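Local coordinates for protein 2-hydroxyethylphosphonate dioxygenase (Streptomyces viridochromogenes, PDB 4YAR) that oxidises 2-hydroxyethylphosphonate with molecular oxygen to hydroxymethylphosphonate and formate, using one non-heme iron(II) per subunit of a homodimer, in bialaphos biosynthesis, at residues 71-76 with 390-395; 101-106 with 355-360; 195-200 with 332-337; 168-173 with 401-406. The protein carries 1 engineered substitution. One frame throughout, in Å; residues are numbered along the deposited sequence.

Contact 1: 71-76 with 390-395. With CD (cadmium ion), chain D.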
loop_
_atom_site.group_PDB
_atom_site.type_symbol
_atom_site.label_atom_id
_atom_site.label_comp_id
_atom_site.label_asym_id
_atom_site.label_seq_id
_atom_site.Cartn_x
_atom_site.Cartn_y
_atom_site.Cartn_z
ATOM N N LEU A 71 -13.741 9.399 7.952
ATOM C CA LEU A 71 -12.454 9.845 8.468
ATOM C C LEU A 71 -11.813 10.645 7.395
ATOM O O LEU A 71 -11.892 10.274 6.245
ATOM C CB LEU A 71 -11.499 8.679 8.842
ATOM C CG LEU A 71 -11.497 8.264 10.315
ATOM C CD1 LEU A 71 -12.889 8.208 10.919
ATOM C CD2 LEU A 71 -10.763 6.942 10.408
ATOM N N THR A 72 -11.104 11.682 7.782
ATOM C CA THR A 72 -10.312 12.480 6.864
ATOM C C THR A 72 -8.858 12.509 7.359
ATOM O O THR A 72 -7.942 12.222 6.606
ATOM C CB THR A 72 -10.828 13.930 6.763
ATOM O OG1 THR A 72 -10.863 14.496 8.091
ATOM C CG2 THR A 72 -12.206 13.931 6.221
ATOM N N VAL A 73 -8.651 12.954 8.589
ATOM C CA VAL A 73 -7.313 13.144 9.154
ATOM C C VAL A 73 -7.315 12.599 10.563
ATOM O O VAL A 73 -8.271 12.811 11.306
ATOM C CB VAL A 73 -6.836 14.570 9.151
ATOM C CG1 VAL A 73 -5.525 14.766 9.975
ATOM C CG2 VAL A 73 -6.617 15.012 7.729
ATOM N N VAL A 74 -6.236 11.874 10.913
ATOM C CA VAL A 74 -6.000 11.383 12.286
ATOM C C VAL A 74 -4.615 11.907 12.635
ATOM O O VAL A 74 -3.730 11.935 11.754
ATOM C CB VAL A 74 -5.959 9.841 12.295
ATOM C CG1 VAL A 74 -5.493 9.346 13.650
ATOM C CG2 VAL A 74 -7.361 9.326 11.933
ATOM N N HIS A 75 -4.415 12.374 13.865
ATOM C CA HIS A 75 -3.105 12.918 14.275
ATOM C C HIS A 75 -2.723 12.437 15.688
ATOM O O HIS A 75 -3.583 11.945 16.444
ATOM C CB HIS A 75 -3.084 14.424 14.143
ATOM C CG HIS A 75 -4.235 15.077 14.824
ATOM N ND1 HIS A 75 -4.292 15.236 16.194
ATOM C CD2 HIS A 75 -5.378 15.604 14.325
ATOM C CE1 HIS A 75 -5.437 15.821 16.513
ATOM N NE2 HIS A 75 -6.120 16.028 15.401
ATOM N N LYS A 76 -1.432 12.493 16.003
ATOM C CA LYS A 76 -0.874 11.914 17.214
ATOM C C LYS A 76 0.266 12.777 17.650
ATOM O O LYS A 76 1.173 13.060 16.861
ATOM C CB LYS A 76 -0.356 10.486 16.959
ATOM C CG LYS A 76 0.071 9.762 18.224
ATOM C CD LYS A 76 0.273 8.294 17.916
ATOM C CE LYS A 76 0.612 7.495 19.143
ATOM N NZ LYS A 76 0.515 6.050 18.808
ATOM N N PRO A 390 -7.523 9.063 1.330
ATOM C CA PRO A 390 -7.382 9.340 -0.104
ATOM C C PRO A 390 -8.180 10.595 -0.479
ATOM O O PRO A 390 -9.295 10.779 0.005
ATOM C CB PRO A 390 -7.999 8.110 -0.754
ATOM C CG PRO A 390 -7.821 7.040 0.275
ATOM C CD PRO A 390 -8.097 7.707 1.575
ATOM N N PHE A 391 -7.604 11.408 -1.342
ATOM C CA PHE A 391 -8.233 12.614 -1.860
ATOM C C PHE A 391 -8.599 13.671 -0.815
ATOM O O PHE A 391 -9.435 14.537 -1.091
ATOM C CB PHE A 391 -9.393 12.235 -2.772
ATOM C CG PHE A 391 -8.933 11.600 -4.041
ATOM C CD1 PHE A 391 -8.346 12.362 -5.025
ATOM C CD2 PHE A 391 -9.003 10.219 -4.234
ATOM C CE1 PHE A 391 -7.904 11.807 -6.189
ATOM C CE2 PHE A 391 -8.530 9.650 -5.378
ATOM C CZ PHE A 391 -7.998 10.436 -6.392
ATOM N N VAL A 392 -7.999 13.606 0.407
ATOM C CA VAL A 392 -8.220 14.629 1.393
ATOM C C VAL A 392 -7.286 15.792 1.081
ATOM O O VAL A 392 -6.099 15.662 1.137
ATOM C CB VAL A 392 -7.976 14.086 2.807
ATOM C CG1 VAL A 392 -7.935 15.180 3.836
ATOM C CG2 VAL A 392 -8.943 12.983 3.072
ATOM N N ARG A 393 -7.875 16.971 0.877
ATOM C CA ARG A 393 -7.089 18.141 0.492
ATOM C C ARG A 393 -6.534 18.749 1.795
ATOM O O ARG A 393 -7.207 18.873 2.787
ATOM C CB ARG A 393 -7.941 19.135 -0.331
ATOM C CG ARG A 393 -7.318 20.466 -0.735
ATOM C CD ARG A 393 -8.442 21.496 -0.938
ATOM N NE ARG A 393 -9.005 21.418 -2.281
ATOM C CZ ARG A 393 -10.230 21.843 -2.634
ATOM N NH1 ARG A 393 -11.082 22.384 -1.741
ATOM N NH2 ARG A 393 -10.635 21.719 -3.903
ATOM N N HIS A 394 -5.270 19.010 1.760
ATOM C CA HIS A 394 -4.514 19.458 2.962
ATOM C C HIS A 394 -3.276 20.223 2.549
ATOM O O HIS A 394 -2.888 20.328 1.358
ATOM C CB HIS A 394 -4.159 18.236 3.881
ATOM C CG HIS A 394 -3.230 17.244 3.246
ATOM N ND1 HIS A 394 -3.613 16.375 2.247
ATOM C CD2 HIS A 394 -1.915 17.004 3.468
ATOM C CE1 HIS A 394 -2.592 15.618 1.901
ATOM N NE2 HIS A 394 -1.544 15.989 2.623
ATOM N N ARG A 395 -2.667 20.864 3.538
ATOM C CA ARG A 395 -1.467 21.632 3.303
ATOM C C ARG A 395 -0.731 21.769 4.649
ATOM O O ARG A 395 -1.296 21.573 5.705
ATOM C CB ARG A 395 -1.825 23.014 2.738
ATOM C CG ARG A 395 -2.672 23.785 3.699
ATOM C CD ARG A 395 -3.312 24.958 2.990
ATOM N NE ARG A 395 -4.435 24.512 2.171
ATOM C CZ ARG A 395 -5.628 24.167 2.623
ATOM N NH1 ARG A 395 -5.916 24.282 3.887
ATOM N NH2 ARG A 395 -6.570 23.739 1.767
HETATM CD CD CD D . -8.448 16.576 16.156
#

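Contact 2: 101-106 with 355-360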
loop_
_atom_site.group_PDB
_atom_site.type_symbol
_atom_site.label_atom_id
_atom_site.label_comp_id
_atom_site.label_asym_id
_atom_site.label_seq_id
_atom_site.Cartn_x
_atom_site.Cartn_y
_atom_site.Cartn_z
ATOM N N LEU A 101 3.331 5.652 15.056
ATOM C CA LEU A 101 2.782 6.907 14.541
ATOM C C LEU A 101 1.273 6.853 14.289
ATOM O O LEU A 101 0.578 5.804 14.377
ATOM C CB LEU A 101 3.519 7.266 13.243
ATOM C CG LEU A 101 5.047 7.301 13.360
ATOM C CD1 LEU A 101 5.694 7.768 12.055
ATOM C CD2 LEU A 101 5.521 8.214 14.489
ATOM N N ALA A 102 0.719 8.022 13.946
ATOM C CA ALA A 102 -0.693 8.115 13.706
ATOM C C ALA A 102 -1.257 7.172 12.661
ATOM O O ALA A 102 -0.717 7.017 11.555
ATOM C CB ALA A 102 -1.056 9.525 13.344
ATOM N N ALA A 103 -2.409 6.611 12.991
ATOM C CA ALA A 103 -3.139 5.765 12.084
ATOM C C ALA A 103 -4.597 5.642 12.495
ATOM O O ALA A 103 -4.857 5.694 13.732
ATOM C CB ALA A 103 -2.491 4.416 12.053
ATOM N N PRO A 104 -5.529 5.436 11.522
ATOM C CA PRO A 104 -6.896 5.148 11.963
ATOM C C PRO A 104 -6.962 3.936 12.916
ATOM O O PRO A 104 -6.130 3.031 12.840
ATOM C CB PRO A 104 -7.648 4.834 10.656
ATOM C CG PRO A 104 -6.832 5.450 9.550
ATOM C CD PRO A 104 -5.402 5.445 10.047
ATOM N N GLU A 105 -7.904 3.915 13.836
ATOM C CA GLU A 105 -7.931 2.847 14.816
ATOM C C GLU A 105 -8.089 1.526 14.092
ATOM O O GLU A 105 -8.824 1.423 13.117
ATOM C CB GLU A 105 -9.050 3.095 15.860
ATOM C CG GLU A 105 -8.956 2.218 17.109
ATOM C CD GLU A 105 -8.969 3.005 18.420
ATOM O OE1 GLU A 105 -8.422 4.133 18.462
ATOM O OE2 GLU A 105 -9.507 2.481 19.426
ATOM N N GLY A 106 -7.324 0.529 14.512
ATOM C CA GLY A 106 -7.418 -0.788 13.868
ATOM C C GLY A 106 -6.420 -0.985 12.739
ATOM O O GLY A 106 -6.024 -2.111 12.460
ATOM N N GLU A 355 -3.703 7.059 0.551
ATOM C CA GLU A 355 -3.379 7.476 1.909
ATOM C C GLU A 355 -1.955 8.029 2.037
ATOM O O GLU A 355 -1.015 7.652 1.330
ATOM C CB GLU A 355 -3.542 6.311 2.877
ATOM C CG GLU A 355 -4.925 5.689 2.941
ATOM C CD GLU A 355 -5.034 4.544 3.941
ATOM O OE1 GLU A 355 -4.177 4.370 4.821
ATOM O OE2 GLU A 355 -6.053 3.859 3.857
ATOM N N ASN A 356 -1.811 8.954 2.964
ATOM C CA ASN A 356 -0.509 9.454 3.396
ATOM C C ASN A 356 -0.324 9.256 4.902
ATOM O O ASN A 356 -1.303 9.448 5.713
ATOM C CB ASN A 356 -0.375 10.989 3.178
ATOM C CG ASN A 356 -0.391 11.428 1.711
ATOM O OD1 ASN A 356 0.159 10.805 0.841
ATOM N ND2 ASN A 356 -1.022 12.598 1.460
ATOM N N HIS A 357 0.933 9.023 5.304
ATOM C CA HIS A 357 1.314 9.078 6.676
ATOM C C HIS A 357 2.470 10.020 6.818
ATOM O O HIS A 357 3.460 9.943 5.970
ATOM C CB HIS A 357 1.753 7.679 7.204
ATOM C CG HIS A 357 0.694 6.634 7.162
ATOM N ND1 HIS A 357 -0.006 6.253 8.288
ATOM C CD2 HIS A 357 0.247 5.847 6.173
ATOM C CE1 HIS A 357 -0.793 5.251 7.991
ATOM N NE2 HIS A 357 -0.692 5.017 6.719
ATOM N N TYR A 358 2.335 11.013 7.707
ATOM C CA TYR A 358 3.367 12.005 7.830
ATOM C C TYR A 358 4.006 11.966 9.215
ATOM O O TYR A 358 3.287 11.800 10.213
ATOM C CB TYR A 358 2.798 13.451 7.696
ATOM C CG TYR A 358 2.337 13.887 6.325
ATOM C CD1 TYR A 358 3.227 14.314 5.364
ATOM C CD2 TYR A 358 1.006 13.842 5.995
ATOM C CE1 TYR A 358 2.803 14.757 4.153
ATOM C CE2 TYR A 358 0.553 14.265 4.776
ATOM C CZ TYR A 358 1.460 14.729 3.834
ATOM O OH TYR A 358 1.044 15.153 2.594
ATOM N N VAL A 359 5.302 12.203 9.283
ATOM C CA VAL A 359 6.000 12.451 10.579
ATOM C C VAL A 359 6.912 13.640 10.537
ATOM O O VAL A 359 7.750 13.824 9.580
ATOM C CB VAL A 359 6.719 11.201 11.125
ATOM C CG1 VAL A 359 7.808 10.742 10.181
ATOM C CG2 VAL A 359 7.279 11.464 12.549
ATOM N N VAL A 360 6.735 14.509 11.521
ATOM C CA VAL A 360 7.488 15.750 11.607
ATOM C C VAL A 360 8.872 15.439 12.198
ATOM O O VAL A 360 8.974 14.768 13.212
ATOM C CB VAL A 360 6.804 16.794 12.531
ATOM C CG1 VAL A 360 7.641 18.031 12.606
ATOM C CG2 VAL A 360 5.424 17.154 12.067
#

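Contact 3: 195-200 with 332-337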
loop_
_atom_site.group_PDB
_atom_site.type_symbol
_atom_site.label_atom_id
_atom_site.label_comp_id
_atom_site.label_asym_id
_atom_site.label_seq_id
_atom_site.Cartn_x
_atom_site.Cartn_y
_atom_site.Cartn_z
ATOM N N VAL A 195 12.593 4.872 10.637
ATOM C CA VAL A 195 11.187 4.583 10.359
ATOM C C VAL A 195 11.092 3.412 9.454
ATOM O O VAL A 195 11.826 3.372 8.430
ATOM C CB VAL A 195 10.412 5.699 9.628
ATOM C CG1 VAL A 195 8.990 5.227 9.289
ATOM C CG2 VAL A 195 10.466 6.997 10.330
ATOM N N SER A 196 10.206 2.472 9.789
ATOM C CA SER A 196 9.895 1.360 8.921
ATOM C C SER A 196 8.435 1.531 8.544
ATOM O O SER A 196 7.553 1.504 9.418
ATOM C CB SER A 196 10.148 0.019 9.564
ATOM O OG SER A 196 9.827 -1.054 8.668
ATOM N N TYR A 197 8.200 1.741 7.260
ATOM C CA TYR A 197 6.894 2.026 6.702
ATOM C C TYR A 197 6.459 0.912 5.723
ATOM O O TYR A 197 7.032 0.795 4.629
ATOM C CB TYR A 197 6.910 3.336 5.922
ATOM C CG TYR A 197 5.526 3.733 5.415
ATOM C CD1 TYR A 197 4.593 4.275 6.278
ATOM C CD2 TYR A 197 5.168 3.551 4.093
ATOM C CE1 TYR A 197 3.326 4.606 5.853
ATOM C CE2 TYR A 197 3.912 3.892 3.617
ATOM C CZ TYR A 197 2.979 4.440 4.505
ATOM O OH TYR A 197 1.739 4.757 4.021
ATOM N N THR A 198 5.461 0.153 6.138
ATOM C CA THR A 198 4.971 -0.953 5.320
ATOM C C THR A 198 3.773 -0.506 4.459
ATOM O O THR A 198 3.086 0.454 4.730
ATOM C CB THR A 198 4.542 -2.100 6.194
ATOM O OG1 THR A 198 3.389 -1.660 6.919
ATOM C CG2 THR A 198 5.639 -2.578 7.159
ATOM N N ALA A 199 3.615 -1.112 3.316
ATOM C CA ALA A 199 2.390 -0.876 2.548
ATOM C C ALA A 199 1.628 -2.173 2.637
ATOM O O ALA A 199 2.228 -3.203 2.875
ATOM C CB ALA A 199 2.747 -0.578 1.106
ATOM N N GLN A 200 0.343 -2.123 2.289
ATOM C CA GLN A 200 -0.458 -3.352 2.043
ATOM C C GLN A 200 0.178 -4.191 0.986
ATOM O O GLN A 200 0.696 -3.695 0.008
ATOM C CB GLN A 200 -1.916 -2.996 1.660
ATOM C CG GLN A 200 -2.192 -2.679 0.165
ATOM C CD GLN A 200 -1.434 -1.469 -0.437
ATOM O OE1 GLN A 200 -1.004 -0.523 0.267
ATOM N NE2 GLN A 200 -1.320 -1.474 -1.773
ATOM N N PRO A 332 4.419 -0.075 -6.988
ATOM C CA PRO A 332 3.924 1.273 -7.291
ATOM C C PRO A 332 3.110 1.972 -6.233
ATOM O O PRO A 332 2.946 3.205 -6.310
ATOM C CB PRO A 332 3.040 1.064 -8.512
ATOM C CG PRO A 332 3.411 -0.275 -9.043
ATOM C CD PRO A 332 3.865 -1.075 -7.893
ATOM N N ASP A 333 2.528 1.247 -5.306
ATOM C CA ASP A 333 1.674 1.869 -4.284
ATOM C C ASP A 333 2.430 2.288 -2.985
ATOM O O ASP A 333 1.785 2.794 -2.075
ATOM C CB ASP A 333 0.592 0.927 -3.874
ATOM C CG ASP A 333 -0.365 0.532 -5.045
ATOM O OD1 ASP A 333 -0.462 1.237 -6.036
ATOM O OD2 ASP A 333 -1.011 -0.525 -4.933
ATOM N N LEU A 334 3.744 2.064 -2.936
ATOM C CA LEU A 334 4.642 2.425 -1.810
ATOM C C LEU A 334 5.521 3.633 -2.157
ATOM O O LEU A 334 6.306 3.609 -3.115
ATOM C CB LEU A 334 5.476 1.194 -1.464
ATOM C CG LEU A 334 6.517 1.273 -0.342
ATOM C CD1 LEU A 334 5.830 1.729 0.935
ATOM C CD2 LEU A 334 7.190 -0.092 -0.122
ATOM N N VAL A 335 5.376 4.744 -1.432
ATOM C CA VAL A 335 6.075 5.930 -1.858
ATOM C C VAL A 335 6.648 6.550 -0.593
ATOM O O VAL A 335 6.029 6.451 0.520
ATOM C CB VAL A 335 5.120 6.957 -2.559
ATOM C CG1 VAL A 335 5.816 8.240 -2.807
ATOM C CG2 VAL A 335 4.578 6.432 -3.905
ATOM N N GLY A 336 7.769 7.230 -0.755
ATOM C CA GLY A 336 8.391 8.015 0.377
ATOM C C GLY A 336 9.084 9.228 -0.099
ATOM O O GLY A 336 9.854 9.140 -1.055
ATOM N N SER A 337 8.855 10.368 0.587
ATOM C CA SER A 337 9.514 11.654 0.231
ATOM C C SER A 337 9.921 12.410 1.507
ATOM O O SER A 337 9.261 12.282 2.531
ATOM C CB SER A 337 8.535 12.545 -0.588
ATOM O OG SER A 337 8.071 11.867 -1.757
#

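Contact 4: 168-173 with 401-406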
loop_
_atom_site.group_PDB
_atom_site.type_symbol
_atom_site.label_atom_id
_atom_site.label_comp_id
_atom_site.label_asym_id
_atom_site.label_seq_id
_atom_site.Cartn_x
_atom_site.Cartn_y
_atom_site.Cartn_z
ATOM N N TRP A 168 17.275 17.805 6.705
ATOM C CA TRP A 168 15.930 17.433 6.298
ATOM C C TRP A 168 15.937 16.118 5.469
ATOM O O TRP A 168 14.931 15.391 5.390
ATOM C CB TRP A 168 15.258 18.592 5.602
ATOM C CG TRP A 168 15.772 18.998 4.302
ATOM C CD1 TRP A 168 16.840 19.786 4.069
ATOM C CD2 TRP A 168 15.194 18.690 3.010
ATOM N NE1 TRP A 168 16.998 19.987 2.689
ATOM C CE2 TRP A 168 15.987 19.332 2.025
ATOM C CE3 TRP A 168 14.092 17.947 2.599
ATOM C CZ2 TRP A 168 15.739 19.213 0.679
ATOM C CZ3 TRP A 168 13.794 17.887 1.242
ATOM C CH2 TRP A 168 14.615 18.524 0.291
ATOM N N ILE A 169 17.058 15.836 4.823
ATOM C CA ILE A 169 17.304 14.496 4.263
ATOM C C ILE A 169 18.038 13.769 5.330
ATOM O O ILE A 169 19.222 14.076 5.648
ATOM C CB ILE A 169 18.109 14.562 2.938
ATOM C CG1 ILE A 169 17.369 15.415 1.892
ATOM C CG2 ILE A 169 18.544 13.148 2.507
ATOM C CD1 ILE A 169 18.125 15.842 0.638
ATOM N N THR A 170 17.338 12.881 6.014
ATOM C CA THR A 170 17.795 12.384 7.282
ATOM C C THR A 170 18.906 11.317 7.148
ATOM O O THR A 170 19.796 11.184 8.032
ATOM C CB THR A 170 16.633 11.817 8.134
ATOM O OG1 THR A 170 16.082 10.622 7.521
ATOM C CG2 THR A 170 15.547 12.851 8.304
ATOM N N GLY A 171 18.868 10.563 6.053
ATOM C CA GLY A 171 19.700 9.368 5.890
ATOM C C GLY A 171 19.370 8.536 4.657
ATOM O O GLY A 171 18.508 8.881 3.896
ATOM N N ASP A 172 20.106 7.473 4.500
ATOM C CA ASP A 172 19.880 6.512 3.438
ATOM C C ASP A 172 18.495 5.874 3.617
ATOM O O ASP A 172 17.967 5.740 4.779
ATOM C CB ASP A 172 20.944 5.389 3.487
ATOM C CG ASP A 172 22.377 5.798 3.062
ATOM O OD1 ASP A 172 22.652 6.872 2.502
ATOM O OD2 ASP A 172 23.313 5.002 3.372
ATOM N N SER A 173 17.942 5.372 2.509
ATOM C CA SER A 173 16.709 4.613 2.549
ATOM C C SER A 173 16.772 3.460 1.603
ATOM O O SER A 173 17.554 3.491 0.667
ATOM C CB SER A 173 15.477 5.502 2.232
ATOM O OG SER A 173 15.641 6.135 0.975
ATOM N N THR A 401 10.347 20.374 8.722
ATOM C CA THR A 401 10.565 19.221 7.856
ATOM C C THR A 401 9.606 18.146 8.271
ATOM O O THR A 401 9.370 17.872 9.466
ATOM C CB THR A 401 12.006 18.648 7.980
ATOM O OG1 THR A 401 12.930 19.680 7.748
ATOM C CG2 THR A 401 12.277 17.539 6.896
ATOM N N VAL A 402 9.085 17.481 7.256
ATOM C CA VAL A 402 8.219 16.385 7.504
ATOM C C VAL A 402 8.552 15.252 6.546
ATOM O O VAL A 402 8.874 15.512 5.371
ATOM C CB VAL A 402 6.745 16.851 7.423
ATOM C CG1 VAL A 402 6.353 17.237 6.003
ATOM C CG2 VAL A 402 5.798 15.770 7.896
ATOM N N LEU A 403 8.412 14.018 7.012
ATOM C CA LEU A 403 8.549 12.858 6.085
ATOM C C LEU A 403 7.145 12.455 5.633
ATOM O O LEU A 403 6.219 12.469 6.443
ATOM C CB LEU A 403 9.224 11.699 6.813
ATOM C CG LEU A 403 10.622 11.879 7.425
ATOM C CD1 LEU A 403 11.293 10.574 7.787
ATOM C CD2 LEU A 403 11.483 12.685 6.518
ATOM N N LYS A 404 7.000 12.215 4.319
ATOM C CA LYS A 404 5.744 11.876 3.711
ATOM C C LYS A 404 5.832 10.458 3.168
ATOM O O LYS A 404 6.597 10.169 2.211
ATOM C CB LYS A 404 5.397 12.822 2.592
ATOM C CG LYS A 404 4.199 12.387 1.776
ATOM C CD LYS A 404 3.837 13.535 0.863
ATOM C CE LYS A 404 2.608 13.225 0.030
ATOM N NZ LYS A 404 1.760 14.397 0.089
ATOM N N PHE A 405 5.016 9.594 3.697
ATOM C CA PHE A 405 4.944 8.192 3.221
ATOM C C PHE A 405 3.595 7.994 2.574
ATOM O O PHE A 405 2.575 8.597 2.962
ATOM C CB PHE A 405 5.169 7.174 4.357
ATOM C CG PHE A 405 6.492 7.274 5.048
ATOM C CD1 PHE A 405 7.623 6.632 4.516
ATOM C CD2 PHE A 405 6.649 8.048 6.169
ATOM C CE1 PHE A 405 8.857 6.682 5.171
ATOM C CE2 PHE A 405 7.870 8.094 6.833
ATOM C CZ PHE A 405 8.978 7.437 6.316
ATOM N N GLY A 406 3.516 7.030 1.655
ATOM C CA GLY A 406 2.302 6.725 1.037
ATOM C C GLY A 406 2.114 5.251 0.788
ATOM O O GLY A 406 3.005 4.528 0.457
#

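Contact 1: 71-76 with 390-395
With chi1 at 169° in Val392 and 170° in Val73, each valine keeps CG1 opposite its own backbone N and CG2 next to it, and these two rotations bring CG1 of Val392 up to CG2 of Val73. The contact lies in the C-terminal cupin-type beta-sandwich of the protein, where edge strand 73-76 of the larger sheet meets the loop running from strand 385-388 into strand 394-397 of the smaller one. The two methyls are 4.1 Å apart, and the valines cross obliquely. The second branch of Val392 goes to the backbone: its CG2 rests 3.8 Å from Thr72 O, and the CB of Thr72 is 4.3 Å from the same methyl. No hydrogen bond spans the two segments. Segment 71-76 is instead held along strand 385-388 and its end by backbone bonds, Thr72 with Gly389 and Val74 with Trp387, while Trp369 of strand 365-371 packs against both Thr72 and Val73. Farther along, the imidazole of His75 meets a cadmium ion at its edge, in the ring plane, with NE2 bound to the metal at 2.5 Å, well away from the iron site. Two residues after Val392, His394 folds back along its own segment: ND1 donates to Val392 O over 2.8 Å with an N-H...O angle of 162°, the oxygen lying close to the imidazole plane.

Contact 2: 101-106 with 355-360
Leu101 and Val359 make the close part of this contact. CD1 of Leu101 comes to 3.7 Å from CB of Val359 and is 4.1 Å from CG1 and from CG2 alike, so the methyl sits over the branch point, about equally far from both branches. The two side chains meet at about a right angle, and CD2 of Leu101 adds a longer touch on CG2. In Val359, chi1 of 63° places CG1 between the backbone N and the carbonyl carbon, and CG2 beside that carbon. Packing slackens toward the other end. There His357 ND1 reaches Ala102 O across 3.4 Å, a weak hydrogen bond with an angle of 151° at the proton; the oxygen lies at the ring edge, in the imidazole plane. Ala103 CB stands at the same edge, 4.5 Å from His357 CE1. Here the large sheets of the two cupin domains come together: the loop leaving strand 93-100 of the N-terminal domain, which carries the iron ligands His129 and His182, runs over strand 355-362 of the C-terminal one. Other rings hold the imidazole in place, Trp387 edge-to-face and Tyr197 with its plane at about 65°, while Ser385 OG bonds to Ala102 N and ties down the same loop. Beyond Pro104, which packs on Trp387, the loop parts from the strand. Ala103 is already partly exposed, and Glu105 and Gly106 are exposed.

Contact 3: 195-200 with 332-337
Leu334 pushes its CD1 methyl against the edge of the Tyr197 ring, 3.7 Å from CD2 and near the plane of the ring rather than over a face. The same methyl lies 3.9 Å from Ala199 CB, so a single branch touches both the tyrosine and the alanine. Leu334 gains this reach by extending CG opposite its backbone N (chi1 179°), which carries the end of the chain closer to strand 192-198 than its CB would suggest. Tyr197 is likewise extended, and the two side chains run antiparallel alongside each other. Next to this apolar group, Gln200 bends at chi2 (-61°) and sets NE2 3.3 Å from Asp333 OD2, amide and carboxylate planes 31° apart. A second shell fixes these ends. Asn202 bonds to both Gln200 NE2 and Asp333 OD2, bridging the pair; Gln200 OE1 takes the N-H of Gly408, and Asp333 OD1 that of Tyr413, the first residue of helix 413-420. Tyr197 stacks on Phe405, and its hydroxyl bonds to Ser407 OG. Ser196, a substrate-binding residue, lies on the same strand, just before Tyr197. The contact joins the large sheets of the two cupin domains: strand 192-198 pairs with 133-140 in the N-terminal one, and Leu334 leads into strand 335-343, which pairs with 400-407 in the other.

Contact 4: 168-173 with 401-406
The CB of Trp168 sits between the two branches of Thr401, 3.3 Å from OG1 and 3.4 Å from CG2, in van der Waals contact with both, and the methyl also reaches Trp168 CA at 3.7 Å. A chi1 of -54° in Thr401 lays OG1 on the side of the backbone N and CG2 on that of the carbonyl carbon. The indole itself does not press on the strand: chi1 of 68° swings it off strand 400-407. A looser apolar touch follows two residues on, where Thr170 CG2 comes within 4.4 Å of Leu403 CD2. Within the loop there is a ring contact: Ile169 CG1 sits 4.0 Å above the centre of the Trp168 ring system, covering one of its faces. Hydrogen bonding plays no part across the two segments and serves instead to fix the loop. Thr170 OG1 donates to Asn137 O, which turns the hydroxyl to strand 133-140, and Asp172 accepts the backbone N-H groups of His160 and Ile307 with its two carboxylate oxygens. The contact thus lays the buried loop before strand 173-176, an outer strand of the six-stranded sheet in the N-terminal cupin domain, over a central strand of the large C-terminal sheet. Phe338 of strand 335-343 touches Trp168, Thr170 and Leu403 alike, and on its other flank strand 400-407 pairs with 355-362, where Leu403 packs on Val359.

In the fold
Contacts 2, 3 and 4 are steps along one seam between the large sheets of the N-terminal and C-terminal cupin domains, and contact 1 lies at the latter's outer strand, 73-76. The centres of contacts 1 and 2 are 9 Å apart, those of contacts 2 and 3 are 12 Å apart, and those of contacts 3 and 4 are 11 Å apart. Strand 400-407 runs between strands 335-343 and 355-362, linking contacts 2, 3 and 4 through backbone bonds. Contact 3 holds Ser196 of the substrate site, and the Leu334 side chain is about 9 Å from that of the iron ligand His129 and about 8 Å from that of the engineered His176. In contact 2, the Leu101 side chain is about 9 Å from that of Ser196.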